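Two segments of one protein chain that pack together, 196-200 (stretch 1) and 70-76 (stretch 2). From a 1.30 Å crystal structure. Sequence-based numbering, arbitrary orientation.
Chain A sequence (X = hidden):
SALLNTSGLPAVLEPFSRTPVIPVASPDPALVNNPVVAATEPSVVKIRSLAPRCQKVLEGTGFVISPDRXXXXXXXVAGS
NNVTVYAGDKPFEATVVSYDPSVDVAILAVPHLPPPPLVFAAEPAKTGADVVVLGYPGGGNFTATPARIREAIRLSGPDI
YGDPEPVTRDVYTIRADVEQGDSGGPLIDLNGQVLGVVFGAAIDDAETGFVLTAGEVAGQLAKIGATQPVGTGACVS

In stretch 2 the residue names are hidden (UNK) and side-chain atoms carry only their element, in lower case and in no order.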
ATOM      1  N   GLY A 196      -5.696 -24.593  -0.711  1.00 13.16           N
ATOM      2  CA  GLY A 196      -5.598 -23.200  -1.105  1.00 12.75           C
ATOM      3  C   GLY A 196      -6.191 -22.289  -0.063  1.00 12.32           C
ATOM      4  O   GLY A 196      -6.553 -22.740   1.034  1.00 11.80           O
ATOM      5  N   VAL A 197      -6.277 -21.007  -0.426  1.00 11.52           N
ATOM      6  CA  VAL A 197      -6.719 -19.956   0.479  1.00 11.47           C
ATOM      7  C   VAL A 197      -8.022 -19.366  -0.058  1.00 10.81           C
ATOM      8  O   VAL A 197      -8.061 -18.832  -1.161  1.00 11.14           O
ATOM      9  CB  VAL A 197      -5.649 -18.840   0.593  1.00 11.16           C
ATOM     10  CG1 VAL A 197      -6.081 -17.792   1.621  1.00 12.60           C
ATOM     11  CG2 VAL A 197      -4.298 -19.442   0.953  1.00 12.59           C
ATOM     12  N   VAL A 198      -9.083 -19.493   0.728  1.00 11.25           N
ATOM     13  CA  VAL A 198     -10.405 -19.018   0.326  1.00 12.67           C
ATOM     14  C   VAL A 198     -10.378 -17.489   0.319  1.00 12.92           C
ATOM     15  O   VAL A 198      -9.973 -16.902   1.314  1.00 14.05           O
ATOM     16  CB  VAL A 198     -11.456 -19.511   1.354  1.00 14.06           C
ATOM     17  CG1 VAL A 198     -12.849 -18.995   0.984  1.00 16.64           C
ATOM     18  CG2 VAL A 198     -11.449 -21.042   1.428  1.00 16.05           C
ATOM     19  N   PHE A 199     -10.821 -16.843  -0.763  1.00 12.68           N
ATOM     20  CA  PHE A 199     -10.733 -15.380  -0.830  1.00 13.78           C
ATOM     21  C   PHE A 199     -11.997 -14.683  -1.278  1.00 13.81           C
ATOM     22  O   PHE A 199     -12.130 -13.472  -1.081  1.00 14.57           O
ATOM     23  CB  PHE A 199      -9.530 -14.912  -1.664  1.00 14.32           C
ATOM     24  CG  PHE A 199      -9.690 -15.063  -3.153  1.00 15.48           C
ATOM     25  CD1 PHE A 199      -9.354 -16.242  -3.801  1.00 13.82           C
ATOM     26  CD2 PHE A 199     -10.142 -13.995  -3.924  1.00 17.52           C
ATOM     27  CE1 PHE A 199      -9.474 -16.372  -5.190  1.00 16.57           C
ATOM     28  CE2 PHE A 199     -10.287 -14.125  -5.328  1.00 18.45           C
ATOM     29  CZ  PHE A 199      -9.943 -15.302  -5.948  1.00 16.98           C
ATOM     30  N   GLY A 200     -12.924 -15.404  -1.893  1.00 13.70           N
ATOM     31  CA  GLY A 200     -14.062 -14.705  -2.451  1.00 15.25           C
ATOM     32  C   GLY A 200     -15.214 -15.586  -2.808  1.00 15.92           C
ATOM     33  O   GLY A 200     -15.156 -16.806  -2.718  1.00 15.70           O
ATOM     34  N   UNK A  70       1.627 -17.090  10.064  1.00  7.39           N
ATOM     35  CA  UNK A  70       0.238 -17.255   9.668  1.00  7.81           C
ATOM     36  C   UNK A  70       0.039 -16.671   8.260  1.00  7.67           C
ATOM     37  O   UNK A  70       0.517 -15.564   7.968  1.00  9.35           O
ATOM     38  c   UNK A  70      -0.715 -17.323  11.962  1.00  9.55           C
ATOM     39  c   UNK A  70      -0.677 -16.539  10.672  1.00  7.81           C
ATOM     40  c   UNK A  70      -2.102 -16.376  10.141  1.00  9.05           C
ATOM     41  N   UNK A  71      -0.654 -17.411   7.391  1.00  7.68           N
ATOM     42  CA  UNK A  71      -1.023 -16.889   6.080  1.00  8.38           C
ATOM     43  C   UNK A  71      -2.493 -16.424   6.131  1.00  8.76           C
ATOM     44  O   UNK A  71      -3.352 -17.079   6.767  1.00  8.49           O
ATOM     45  c   UNK A  71      -1.224 -17.422   3.607  1.00 10.10           C
ATOM     46  s   UNK A  71      -0.757 -18.551   2.268  1.00 11.04           S
ATOM     47  c   UNK A  71      -0.845 -17.959   4.986  1.00  9.18           C
ATOM     48  c   UNK A  71       1.025 -18.344   2.185  1.00 12.11           C
ATOM     49  N   UNK A  72      -2.769 -15.326   5.426  1.00  8.63           N
ATOM     50  CA  UNK A  72      -4.125 -14.835   5.225  1.00  9.04           C
ATOM     51  C   UNK A  72      -4.155 -14.112   3.876  1.00  8.33           C
ATOM     52  O   UNK A  72      -3.153 -14.115   3.156  1.00  9.23           O
ATOM     53  c   UNK A  72      -3.750 -12.624   6.498  1.00 10.73           C
ATOM     54  o   UNK A  72      -5.962 -13.580   6.250  1.00  9.80           O
ATOM     55  c   UNK A  72      -4.571 -13.915   6.394  1.00  9.75           C
ATOM     56  N   UNK A  73      -5.295 -13.530   3.512  1.00  9.22           N
ATOM     57  CA  UNK A  73      -5.312 -12.681   2.324  1.00  9.37           C
ATOM     58  C   UNK A  73      -4.802 -11.289   2.635  1.00  9.14           C
ATOM     59  O   UNK A  73      -4.973 -10.803   3.758  1.00 10.19           O
ATOM     60  c   UNK A  73      -6.721 -12.556   1.746  1.00 10.63           C
ATOM     61  n   UNK A  73      -6.464 -14.428   0.200  1.00 13.66           N
ATOM     62  c   UNK A  73      -7.234 -13.846   1.116  1.00 11.93           C
ATOM     63  o   UNK A  73      -8.343 -14.272   1.414  1.00 15.93           O
ATOM     64  N   UNK A  74      -4.226 -10.631   1.627  1.00  8.98           N
ATOM     65  CA  UNK A  74      -3.839  -9.240   1.811  1.00  9.64           C
ATOM     66  C   UNK A  74      -5.054  -8.389   2.182  1.00  9.46           C
ATOM     67  O   UNK A  74      -4.956  -7.506   3.024  1.00  9.57           O
ATOM     68  c   UNK A  74      -3.158  -8.702   0.567  1.00 10.02           C
ATOM     69  N   UNK A  75      -6.210  -8.659   1.573  1.00  9.64           N
ATOM     70  CA  UNK A  75      -7.368  -7.802   1.830  1.00 10.46           C
ATOM     71  C   UNK A  75      -7.924  -7.956   3.238  1.00 10.59           C
ATOM     72  O   UNK A  75      -8.721  -7.136   3.675  1.00 12.26           O
ATOM     73  n   UNK A  75     -10.623 -10.922   1.368  1.00 13.33           N
ATOM     74  c   UNK A  75     -10.240  -9.651   1.725  1.00 11.93           C
ATOM     75  c   UNK A  75      -8.466  -7.992   0.779  1.00 10.87           C
ATOM     76  c   UNK A  75      -9.228  -9.284   0.898  1.00 10.71           C
ATOM     77  c   UNK A  75      -9.885 -11.320   0.347  1.00 12.65           C
ATOM     78  n   UNK A  75      -9.027 -10.355   0.046  1.00 11.75           N
ATOM     79  N   UNK A  76      -7.487  -8.970   3.979  1.00 10.06           N
ATOM     80  CA  UNK A  76      -7.898  -9.094   5.375  1.00 10.10           C
ATOM     81  C   UNK A  76      -7.184  -8.070   6.269  1.00  9.90           C
ATOM     82  O   UNK A  76      -7.700  -7.731   7.330  1.00 10.98           O
ATOM     83  c   UNK A  76      -7.696 -10.551   5.844  1.00 10.07           C
ATOM     84  c   UNK A  76      -8.686 -11.430   5.137  1.00 11.80           C
ATOM     85  c   UNK A  76      -7.809 -10.737   7.343  1.00 11.73           C
TER

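Position 70 carries three side-chain carbons, one of them bonded to the other two. This fork directly at the CB, without a heteroatom, is that of valine; Val70 lies out of reach of stretch 1.

At position 71 the side chain is an unbranched chain of two carbons, a sulfur and a terminal carbon. Its CA-to-CB bond points toward stretch 1, and its sulfur lies 3.9 Å from CG2 of Val197, an apolar contact. This thioether is found only in methionine among the standard residues. The chain of Met71 runs out extended through chi1 and chi2, both t, before turning at chi3 (m), and so brings SD to Val197.

Position 72 has one carbon carrying one oxygen and one carbon. Valine would have the same shape, but the oxygen, which is hydrogen-bonded elsewhere in the structure, identifies threonine. Thr72 ends the strand segment and points away from stretch 1, as expected from the alternation of side chains along a strand.

Two carbons, the second bearing one oxygen and one nitrogen, make up the side chain at position 73. It points toward stretch 1 and reaches three consecutive residues: the nitrogen lies 3.7 Å from CG1 of Val197, while the oxygen is 3.4 Å from CB of Phe199 and 3.1 Å from O of Val198. This is a short carboxamide, hence asparagine. OD1 of Asn73 and O of Val198 are both acceptors, so their proximity is not a hydrogen bond; ND2 finds its partner elsewhere in the structure.

A single side-chain carbon at position 74 defines alanine, and Ala74 is too distant to touch stretch 1.

Position 75 shows one carbon followed by a five-membered ring of three carbons and two nitrogens. The ring carbon between the two nitrogens lies 3.4 Å from O of Phe199, which approaches obliquely, and 4.1 Å from CB of the same residue. The ring is the imidazole of histidine, and this carbon is CE1 of His75, placed there with chi1 at 73° (p).

Position 76 again has one carbon bearing two others, and is valine. Val76 does not touch stretch 1, but its N donates a hydrogen bond to O of Asn73 (3.1 Å), closing the turn that contains Ala74 and His75.

The contact is small, burying 231 Å² in total, and no hydrogen bond crosses it. It depends on packing: Val197 fits against Met71 and Asn73, and Phe199 against Asn73 and His75, its phenyl ring leading away from stretch 2. Asn73 thus links the apolar contact at Met71 with the imidazole packing at His75.

Stretch 2, residues 70-76: VMTNAHV
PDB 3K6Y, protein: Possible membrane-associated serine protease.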